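Local structure of putative peptidyl-arginine deiminase family protein (Campylobacter jejuni subsp. jejuni serotype O:2, 6B10) at residues G187-I199 with H232-T246. The protein probably hydrolyses agmatine to N-carbamoylputrescine and ammonia, as an agmatine deiminase of the Porphyromonas-type peptidyl-arginine deiminase family. Residues are numbered along the deposited sequence; the frame is centred on the assembly and turned at random.
Sequences GLKQIIWLENGFI and HYLPLQKMKEELKKT
Strand 190-194 and helix 233-244 run nearly antiparallel, at 158°, with axes 9.7 Å apart at closest approach. From E195 to I199 the chain runs alongside the helix, from E242 back towards H232, and the CA atoms of G197 and P235 come within 4.1 Å. G197 has positive phi and packs against P235, L236 and M239.

The carboxylate of E242 grips the chain just past the strand, at E195 and N196. Its OE1 accepts an almost straight bond from E195 N (2.7 Å), and its OE2 one from N196 N (2.9 Å), both through syn lone pairs. N196 CG is anti to its carbonyl carbon, beside the backbone N (chi1 -68°), which brings ND2 to the same OE2. ND2 donates at 2.9 Å from above the carboxylate plane; the amide and carboxylate planes are 87° apart. A water donates to both E242 OE1 and W193 O. Three protein N-H groups and this water thus hold one carboxylate, which would probably steady its negative charge. K238 CB lies over a face of the N196 amide, 3.4 Å from CG.

Apolar contacts flank this polar centre. L194 CD2 meets L243 CD2 at 3.7 Å, the two side chains crossing at about a right angle, while L194 CD1 touches M239 CG. I192 packs on the methyl of T246. Nearer the helix start, the F198 ring rests against P235 CG, and F198 O lies at the edge of the H232 ring.

H232 ND1 and D230 OD1 are hydrogen-bonded, as are E195 OE2 and S161 OG. Within the deiminase domain, helix 233-244 thus covers the segment leaving edge strand 190-194, joined to it by a carboxylate that binds two successive backbone N-H groups. The strand pairs with strand 156-160. W193 and I191 pack on helix 175-186, while L243 and I199 reach strand 219-224.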
ATOM      1  N   GLY A 187     -13.794  12.095  -4.502  1.00 25.84           N
ATOM      2  CA  GLY A 187     -13.763  13.502  -4.895  1.00 26.19           C
ATOM      3  C   GLY A 187     -12.720  13.813  -5.951  1.00 25.58           C
ATOM      4  O   GLY A 187     -12.040  14.831  -5.895  1.00 25.39           O
ATOM      5  N   LEU A 188     -12.600  12.938  -6.930  1.00 26.15           N
ATOM      6  CA  LEU A 188     -11.518  13.032  -7.909  1.00 26.76           C
ATOM      7  C   LEU A 188     -11.910  13.858  -9.128  1.00 28.28           C
ATOM      8  O   LEU A 188     -13.076  13.906  -9.495  1.00 29.02           O
ATOM      9  CB  LEU A 188     -11.109  11.629  -8.356  1.00 25.60           C
ATOM     10  CG  LEU A 188     -10.706  10.682  -7.231  1.00 24.93           C
ATOM     11  CD1 LEU A 188     -10.638   9.252  -7.735  1.00 25.10           C
ATOM     12  CD2 LEU A 188      -9.375  11.108  -6.642  1.00 25.15           C
ATOM     13  N   LYS A 189     -10.926  14.505  -9.745  1.00 30.04           N
ATOM     14  CA  LYS A 189     -11.122  15.131 -11.046  1.00 32.32           C
ATOM     15  C   LYS A 189     -10.607  14.248 -12.186  1.00 31.65           C
ATOM     16  O   LYS A 189     -11.007  14.435 -13.325  1.00 31.72           O
ATOM     17  CB  LYS A 189     -10.482  16.522 -11.097  1.00 35.05           C
ATOM     18  CG  LYS A 189      -8.962  16.554 -11.122  1.00 38.09           C
ATOM     19  CD  LYS A 189      -8.478  17.954 -10.770  1.00 41.49           C
ATOM     20  CE  LYS A 189      -6.972  18.096 -10.913  1.00 43.92           C
ATOM     21  NZ  LYS A 189      -6.484  19.301 -10.185  1.00 46.07           N
ATOM     22  N   GLN A 190      -9.752  13.270 -11.882  1.00 30.49           N
ATOM     23  CA  GLN A 190      -9.132  12.457 -12.922  1.00 30.23           C
ATOM     24  C   GLN A 190      -8.719  11.075 -12.419  1.00 29.91           C
ATOM     25  O   GLN A 190      -8.201  10.936 -11.309  1.00 30.65           O
ATOM     26  CB  GLN A 190      -7.908  13.190 -13.480  1.00 30.78           C
ATOM     27  CG  GLN A 190      -7.078  12.388 -14.469  1.00 32.26           C
ATOM     28  CD  GLN A 190      -5.909  13.181 -15.043  1.00 34.39           C
ATOM     29  OE1 GLN A 190      -5.558  14.257 -14.553  1.00 35.38           O
ATOM     30  NE2 GLN A 190      -5.296  12.643 -16.084  1.00 35.12           N
ATOM     31  N   ILE A 191      -8.947  10.061 -13.247  1.00 29.15           N
ATOM     32  CA  ILE A 191      -8.415   8.722 -13.016  1.00 28.12           C
ATOM     33  C   ILE A 191      -7.565   8.310 -14.204  1.00 28.39           C
ATOM     34  O   ILE A 191      -8.017   8.359 -15.348  1.00 29.78           O
ATOM     35  CB  ILE A 191      -9.523   7.673 -12.822  1.00 27.73           C
ATOM     36  CG1 ILE A 191     -10.331   7.997 -11.560  1.00 28.49           C
ATOM     37  CG2 ILE A 191      -8.917   6.279 -12.729  1.00 27.05           C
ATOM     38  CD1 ILE A 191     -11.516   7.090 -11.319  1.00 28.77           C
ATOM     39  N   ILE A 192      -6.334   7.903 -13.919  1.00 28.15           N
ATOM     40  CA  ILE A 192      -5.431   7.362 -14.921  1.00 28.76           C
ATOM     41  C   ILE A 192      -5.561   5.843 -14.870  1.00 28.75           C
ATOM     42  O   ILE A 192      -5.185   5.206 -13.877  1.00 28.07           O
ATOM     43  CB  ILE A 192      -3.983   7.800 -14.655  1.00 29.27           C
ATOM     44  CG1 ILE A 192      -3.883   9.321 -14.760  1.00 30.00           C
ATOM     45  CG2 ILE A 192      -3.025   7.149 -15.640  1.00 30.52           C
ATOM     46  CD1 ILE A 192      -2.633   9.906 -14.150  1.00 30.35           C
ATOM     47  N   TRP A 193      -6.129   5.283 -15.933  1.00 28.12           N
ATOM     48  CA  TRP A 193      -6.328   3.853 -16.064  1.00 29.20           C
ATOM     49  C   TRP A 193      -5.174   3.262 -16.856  1.00 30.75           C
ATOM     50  O   TRP A 193      -5.092   3.460 -18.063  1.00 32.96           O
ATOM     51  CB  TRP A 193      -7.638   3.577 -16.805  1.00 29.21           C
ATOM     52  CG  TRP A 193      -8.881   3.953 -16.053  1.00 28.46           C
ATOM     53  CD1 TRP A 193      -9.531   5.161 -16.075  1.00 28.30           C
ATOM     54  CD2 TRP A 193      -9.641   3.105 -15.187  1.00 28.13           C
ATOM     55  NE1 TRP A 193     -10.648   5.112 -15.261  1.00 28.09           N
ATOM     56  CE2 TRP A 193     -10.733   3.862 -14.706  1.00 28.03           C
ATOM     57  CE3 TRP A 193      -9.503   1.778 -14.771  1.00 29.46           C
ATOM     58  CZ2 TRP A 193     -11.679   3.331 -13.832  1.00 29.02           C
ATOM     59  CZ3 TRP A 193     -10.439   1.251 -13.896  1.00 29.62           C
ATOM     60  CH2 TRP A 193     -11.516   2.027 -13.438  1.00 29.68           C
ATOM     61  N   LEU A 194      -4.276   2.544 -16.185  1.00 32.12           N
ATOM     62  CA  LEU A 194      -3.135   1.932 -16.867  1.00 34.15           C
ATOM     63  C   LEU A 194      -3.479   0.556 -17.439  1.00 35.70           C
ATOM     64  O   LEU A 194      -3.897  -0.339 -16.707  1.00 36.43           O
ATOM     65  CB  LEU A 194      -1.936   1.794 -15.930  1.00 34.11           C
ATOM     66  CG  LEU A 194      -1.142   3.047 -15.582  1.00 34.25           C
ATOM     67  CD1 LEU A 194       0.033   2.633 -14.715  1.00 35.11           C
ATOM     68  CD2 LEU A 194      -0.649   3.793 -16.813  1.00 34.56           C
ATOM     69  N   GLU A 195      -3.271   0.400 -18.744  1.00 38.03           N
ATOM     70  CA  GLU A 195      -3.549  -0.854 -19.447  1.00 40.32           C
ATOM     71  C   GLU A 195      -2.399  -1.845 -19.309  1.00 39.69           C
ATOM     72  O   GLU A 195      -2.626  -3.038 -19.097  1.00 40.14           O
ATOM     73  CB  GLU A 195      -3.793  -0.593 -20.937  1.00 42.62           C
ATOM     74  CG  GLU A 195      -4.937   0.364 -21.247  1.00 45.97           C
ATOM     75  CD  GLU A 195      -6.294  -0.180 -20.836  1.00 49.08           C
ATOM     76  OE1 GLU A 195      -6.530  -1.393 -21.018  1.00 51.73           O
ATOM     77  OE2 GLU A 195      -7.125   0.610 -20.332  1.00 50.64           O
ATOM     78  N   ASN A 196      -1.170  -1.343 -19.416  1.00 38.94           N
ATOM     79  CA  ASN A 196       0.014  -2.193 -19.566  1.00 38.28           C
ATOM     80  C   ASN A 196       0.835  -2.416 -18.307  1.00 39.84           C
ATOM     81  O   ASN A 196       0.714  -1.690 -17.318  1.00 38.12           O
ATOM     82  CB  ASN A 196       0.930  -1.602 -20.636  1.00 38.67           C
ATOM     83  CG  ASN A 196       0.327  -1.683 -22.022  1.00 38.71           C
ATOM     84  OD1 ASN A 196       0.245  -2.761 -22.601  1.00 38.69           O
ATOM     85  ND2 ASN A 196      -0.090  -0.548 -22.563  1.00 39.71           N
ATOM     86  N   GLY A 197       1.687  -3.435 -18.385  1.00 41.84           N
ATOM     87  CA  GLY A 197       2.666  -3.747 -17.361  1.00 43.66           C
ATOM     88  C   GLY A 197       2.122  -4.714 -16.341  1.00 46.36           C
ATOM     89  O   GLY A 197       0.912  -4.790 -16.131  1.00 50.03           O
ATOM     90  N   PHE A 198       3.018  -5.460 -15.708  1.00 48.88           N
ATOM     91  CA  PHE A 198       2.665  -6.227 -14.508  1.00 52.56           C
ATOM     92  C   PHE A 198       3.913  -6.765 -13.794  1.00 52.69           C
ATOM     93  O   PHE A 198       5.033  -6.574 -14.271  1.00 50.05           O
ATOM     94  CB  PHE A 198       1.669  -7.353 -14.831  1.00 53.71           C
ATOM     95  CG  PHE A 198       2.032  -8.161 -16.034  1.00 54.39           C
ATOM     96  CD1 PHE A 198       2.886  -9.248 -15.918  1.00 56.10           C
ATOM     97  CD2 PHE A 198       1.509  -7.847 -17.277  1.00 54.11           C
ATOM     98  CE1 PHE A 198       3.217 -10.004 -17.027  1.00 57.80           C
ATOM     99  CE2 PHE A 198       1.835  -8.597 -18.388  1.00 56.14           C
ATOM    100  CZ  PHE A 198       2.689  -9.678 -18.264  1.00 57.72           C
ATOM    101  N   ILE A 199       3.701  -7.390 -12.636  1.00 52.93           N
ATOM    102  CA  ILE A 199       4.762  -8.025 -11.851  1.00 54.97           C
ATOM    103  C   ILE A 199       4.149  -9.150 -11.020  1.00 54.56           C
ATOM    104  O   ILE A 199       4.149 -10.306 -11.433  1.00 56.15           O
ATOM    105  CB  ILE A 199       5.491  -7.010 -10.925  1.00 55.50           C
ATOM    106  CG1 ILE A 199       6.649  -6.327 -11.667  1.00 54.73           C
ATOM    107  CG2 ILE A 199       6.079  -7.692  -9.690  1.00 55.11           C
ATOM    108  CD1 ILE A 199       6.885  -4.895 -11.246  1.00 54.83           C
ATOM    109  N   HIS A 232       9.186  -9.290 -18.476  1.00 42.98           N
ATOM    110  CA  HIS A 232       8.678  -7.988 -18.046  1.00 40.95           C
ATOM    111  C   HIS A 232       9.037  -6.839 -18.980  1.00 39.71           C
ATOM    112  O   HIS A 232       8.458  -5.762 -18.861  1.00 38.95           O
ATOM    113  CB  HIS A 232       9.214  -7.648 -16.656  1.00 40.60           C
ATOM    114  CG  HIS A 232       8.708  -8.546 -15.578  1.00 39.61           C
ATOM    115  ND1 HIS A 232       9.465  -9.560 -15.038  1.00 39.46           N
ATOM    116  CD2 HIS A 232       7.522  -8.574 -14.926  1.00 39.82           C
ATOM    117  CE1 HIS A 232       8.768 -10.173 -14.097  1.00 39.11           C
ATOM    118  NE2 HIS A 232       7.585  -9.593 -14.010  1.00 38.81           N
ATOM    119  N   TYR A 233       9.982  -7.045 -19.894  1.00 39.07           N
ATOM    120  CA  TYR A 233      10.527  -5.935 -20.680  1.00 39.94           C
ATOM    121  C   TYR A 233       9.470  -5.135 -21.443  1.00 40.90           C
ATOM    122  O   TYR A 233       9.372  -3.919 -21.271  1.00 41.63           O
ATOM    123  CB  TYR A 233      11.607  -6.414 -21.660  1.00 40.14           C
ATOM    124  CG  TYR A 233      12.224  -5.274 -22.434  1.00 40.22           C
ATOM    125  CD1 TYR A 233      13.237  -4.504 -21.877  1.00 40.67           C
ATOM    126  CD2 TYR A 233      11.771  -4.940 -23.710  1.00 40.99           C
ATOM    127  CE1 TYR A 233      13.797  -3.446 -22.572  1.00 41.77           C
ATOM    128  CE2 TYR A 233      12.326  -3.884 -24.416  1.00 41.62           C
ATOM    129  CZ  TYR A 233      13.336  -3.139 -23.842  1.00 43.43           C
ATOM    130  OH  TYR A 233      13.891  -2.085 -24.532  1.00 45.55           O
ATOM    131  N   LEU A 234       8.698  -5.814 -22.292  1.00 40.90           N
ATOM    132  CA  LEU A 234       7.743  -5.132 -23.178  1.00 41.20           C
ATOM    133  C   LEU A 234       6.490  -4.596 -22.468  1.00 38.01           C
ATOM    134  O   LEU A 234       6.059  -3.482 -22.768  1.00 37.98           O
ATOM    135  CB  LEU A 234       7.348  -6.031 -24.364  1.00 43.59           C
ATOM    136  CG  LEU A 234       8.465  -6.347 -25.371  1.00 46.13           C
ATOM    137  CD1 LEU A 234       8.002  -7.402 -26.367  1.00 46.95           C
ATOM    138  CD2 LEU A 234       8.946  -5.097 -26.103  1.00 46.63           C
ATOM    139  N   PRO A 235       5.896  -5.381 -21.546  1.00 34.96           N
ATOM    140  CA  PRO A 235       4.802  -4.847 -20.738  1.00 34.29           C
ATOM    141  C   PRO A 235       5.178  -3.563 -20.001  1.00 33.73           C
ATOM    142  O   PRO A 235       4.406  -2.605 -20.009  1.00 34.07           O
ATOM    143  CB  PRO A 235       4.524  -5.966 -19.739  1.00 35.09           C
ATOM    144  CG  PRO A 235       4.945  -7.206 -20.439  1.00 35.74           C
ATOM    145  CD  PRO A 235       6.102  -6.820 -21.307  1.00 35.60           C
ATOM    146  N   LEU A 236       6.357  -3.547 -19.384  1.00 33.08           N
ATOM    147  CA  LEU A 236       6.823  -2.366 -18.664  1.00 33.23           C
ATOM    148  C   LEU A 236       7.248  -1.242 -19.602  1.00 34.53           C
ATOM    149  O   LEU A 236       7.071  -0.069 -19.274  1.00 33.60           O
ATOM    150  CB  LEU A 236       7.945  -2.720 -17.680  1.00 31.79           C
ATOM    151  CG  LEU A 236       7.486  -3.602 -16.511  1.00 31.50           C
ATOM    152  CD1 LEU A 236       8.653  -3.938 -15.600  1.00 31.69           C
ATOM    153  CD2 LEU A 236       6.363  -2.944 -15.717  1.00 31.04           C
ATOM    154  N   GLN A 237       7.793  -1.585 -20.767  1.00 35.76           N
ATOM    155  CA  GLN A 237       8.077  -0.558 -21.773  1.00 37.87           C
ATOM    156  C   GLN A 237       6.786   0.097 -22.266  1.00 36.88           C
ATOM    157  O   GLN A 237       6.737   1.312 -22.434  1.00 36.11           O
ATOM    158  CB  GLN A 237       8.890  -1.114 -22.945  1.00 39.37           C
ATOM    159  CG  GLN A 237      10.376  -1.267 -22.637  1.00 42.16           C
ATOM    160  CD  GLN A 237      11.096   0.065 -22.444  1.00 43.77           C
ATOM    161  OE1 GLN A 237      10.774   1.060 -23.091  1.00 45.40           O
ATOM    162  NE2 GLN A 237      12.085   0.083 -21.553  1.00 45.82           N
ATOM    163  N   LYS A 238       5.743  -0.702 -22.476  1.00 37.05           N
ATOM    164  CA  LYS A 238       4.437  -0.164 -22.872  1.00 38.51           C
ATOM    165  C   LYS A 238       3.808   0.690 -21.759  1.00 36.75           C
ATOM    166  O   LYS A 238       3.259   1.762 -22.021  1.00 36.10           O
ATOM    167  CB  LYS A 238       3.479  -1.290 -23.261  1.00 40.66           C
ATOM    168  CG  LYS A 238       3.785  -1.952 -24.594  1.00 42.67           C
ATOM    169  CD  LYS A 238       2.838  -3.118 -24.832  1.00 44.65           C
ATOM    170  CE  LYS A 238       3.296  -3.999 -25.980  1.00 47.00           C
ATOM    171  NZ  LYS A 238       2.550  -5.285 -25.993  1.00 48.38           N
ATOM    172  N   MET A 239       3.892   0.211 -20.522  1.00 35.23           N
ATOM    173  CA  MET A 239       3.441   0.996 -19.374  1.00 33.58           C
ATOM    174  C   MET A 239       4.173   2.338 -19.318  1.00 33.32           C
ATOM    175  O   MET A 239       3.561   3.368 -19.045  1.00 33.62           O
ATOM    176  CB  MET A 239       3.653   0.227 -18.068  1.00 32.43           C
ATOM    177  CG  MET A 239       2.936   0.840 -16.871  1.00 31.33           C
ATOM    178  SD  MET A 239       3.285  -0.032 -15.333  1.00 30.08           S
ATOM    179  CE  MET A 239       4.970   0.492 -15.036  1.00 30.82           C
ATOM    180  N   LYS A 240       5.477   2.324 -19.581  1.00 33.91           N
ATOM    181  CA  LYS A 240       6.261   3.558 -19.602  1.00 34.86           C
ATOM    182  C   LYS A 240       5.681   4.563 -20.597  1.00 35.54           C
ATOM    183  O   LYS A 240       5.499   5.739 -20.270  1.00 35.41           O
ATOM    184  CB  LYS A 240       7.730   3.271 -19.933  1.00 34.91           C
ATOM    185  CG  LYS A 240       8.632   4.495 -19.877  1.00 35.88           C
ATOM    186  CD  LYS A 240      10.048   4.172 -20.338  1.00 37.66           C
ATOM    187  CE  LYS A 240      10.897   5.428 -20.475  1.00 38.79           C
ATOM    188  NZ  LYS A 240      12.357   5.135 -20.340  1.00 40.08           N
ATOM    189  N   GLU A 241       5.391   4.091 -21.809  1.00 36.62           N
ATOM    190  CA  GLU A 241       4.836   4.953 -22.858  1.00 36.41           C
ATOM    191  C   GLU A 241       3.501   5.570 -22.450  1.00 34.58           C
ATOM    192  O   GLU A 241       3.285   6.764 -22.660  1.00 34.11           O
ATOM    193  CB  GLU A 241       4.689   4.181 -24.179  1.00 38.49           C
ATOM    194  CG  GLU A 241       6.016   3.815 -24.838  1.00 39.66           C
ATOM    195  CD  GLU A 241       6.900   5.023 -25.092  1.00 41.30           C
ATOM    196  OE1 GLU A 241       6.354   6.096 -25.420  1.00 43.47           O
ATOM    197  OE2 GLU A 241       8.139   4.907 -24.955  1.00 43.50           O
ATOM    198  N   GLU A 242       2.616   4.756 -21.869  1.00 32.51           N
ATOM    199  CA  GLU A 242       1.368   5.254 -21.286  1.00 31.57           C
ATOM    200  C   GLU A 242       1.619   6.377 -20.284  1.00 30.83           C
ATOM    201  O   GLU A 242       0.983   7.427 -20.335  1.00 30.06           O
ATOM    202  CB  GLU A 242       0.633   4.135 -20.554  1.00 32.03           C
ATOM    203  CG  GLU A 242      -0.430   3.428 -21.354  1.00 31.70           C
ATOM    204  CD  GLU A 242      -1.060   2.319 -20.550  1.00 31.39           C
ATOM    205  OE1 GLU A 242      -2.218   2.475 -20.114  1.00 31.72           O
ATOM    206  OE2 GLU A 242      -0.381   1.297 -20.325  1.00 31.30           O
ATOM    207  N   LEU A 243       2.556   6.145 -19.369  1.00 30.35           N
ATOM    208  CA  LEU A 243       2.847   7.117 -18.322  1.00 29.80           C
ATOM    209  C   LEU A 243       3.451   8.398 -18.883  1.00 31.08           C
ATOM    210  O   LEU A 243       3.261   9.469 -18.312  1.00 30.81           O
ATOM    211  CB  LEU A 243       3.758   6.504 -17.254  1.00 29.21           C
ATOM    212  CG  LEU A 243       3.093   5.435 -16.366  1.00 28.32           C
ATOM    213  CD1 LEU A 243       4.111   4.781 -15.452  1.00 27.69           C
ATOM    214  CD2 LEU A 243       1.962   6.027 -15.547  1.00 28.25           C
ATOM    215  N   LYS A 244       4.154   8.296 -20.008  1.00 32.93           N
ATOM    216  CA  LYS A 244       4.692   9.485 -20.673  1.00 36.17           C
ATOM    217  C   LYS A 244       3.596  10.398 -21.217  1.00 36.31           C
ATOM    218  O   LYS A 244       3.812  11.597 -21.353  1.00 36.95           O
ATOM    219  CB  LYS A 244       5.688   9.098 -21.777  1.00 36.54           C
ATOM    220  CG  LYS A 244       7.058   8.747 -21.223  1.00 37.57           C
ATOM    221  CD  LYS A 244       7.827   7.799 -22.123  1.00 39.38           C
ATOM    222  CE  LYS A 244       8.252   8.470 -23.413  1.00 40.41           C
ATOM    223  NZ  LYS A 244       9.251   7.628 -24.126  1.00 42.13           N
ATOM    224  N   LYS A 245       2.424   9.836 -21.509  1.00 37.90           N
ATOM    225  CA  LYS A 245       1.279  10.632 -21.988  1.00 38.94           C
ATOM    226  C   LYS A 245       0.585  11.448 -20.898  1.00 36.59           C
ATOM    227  O   LYS A 245      -0.135  12.391 -21.215  1.00 35.85           O
ATOM    228  CB  LYS A 245       0.228   9.742 -22.674  1.00 41.54           C
ATOM    229  CG  LYS A 245       0.459   9.502 -24.159  1.00 44.21           C
ATOM    230  CD  LYS A 245       1.309   8.275 -24.432  1.00 46.67           C
ATOM    231  CE  LYS A 245       1.172   7.829 -25.881  1.00 49.21           C
ATOM    232  NZ  LYS A 245       1.809   6.504 -26.125  1.00 50.59           N
ATOM    233  N   THR A 246       0.791  11.097 -19.627  1.00 33.64           N
ATOM    234  CA  THR A 246       0.085  11.759 -18.522  1.00 31.42           C
ATOM    235  C   THR A 246       0.601  13.172 -18.230  1.00 30.44           C
ATOM    236  O   THR A 246      -0.118  13.985 -17.657  1.00 30.82           O
ATOM    237  CB  THR A 246       0.183  10.950 -17.211  1.00 31.19           C
ATOM    238  OG1 THR A 246       1.555  10.835 -16.814  1.00 29.19           O
ATOM    239  CG2 THR A 246      -0.424   9.560 -17.371  1.00 31.32           C
TER
HETATM  240  O   HOH W   1      -3.126   5.193 -19.693  1.00 48.57           O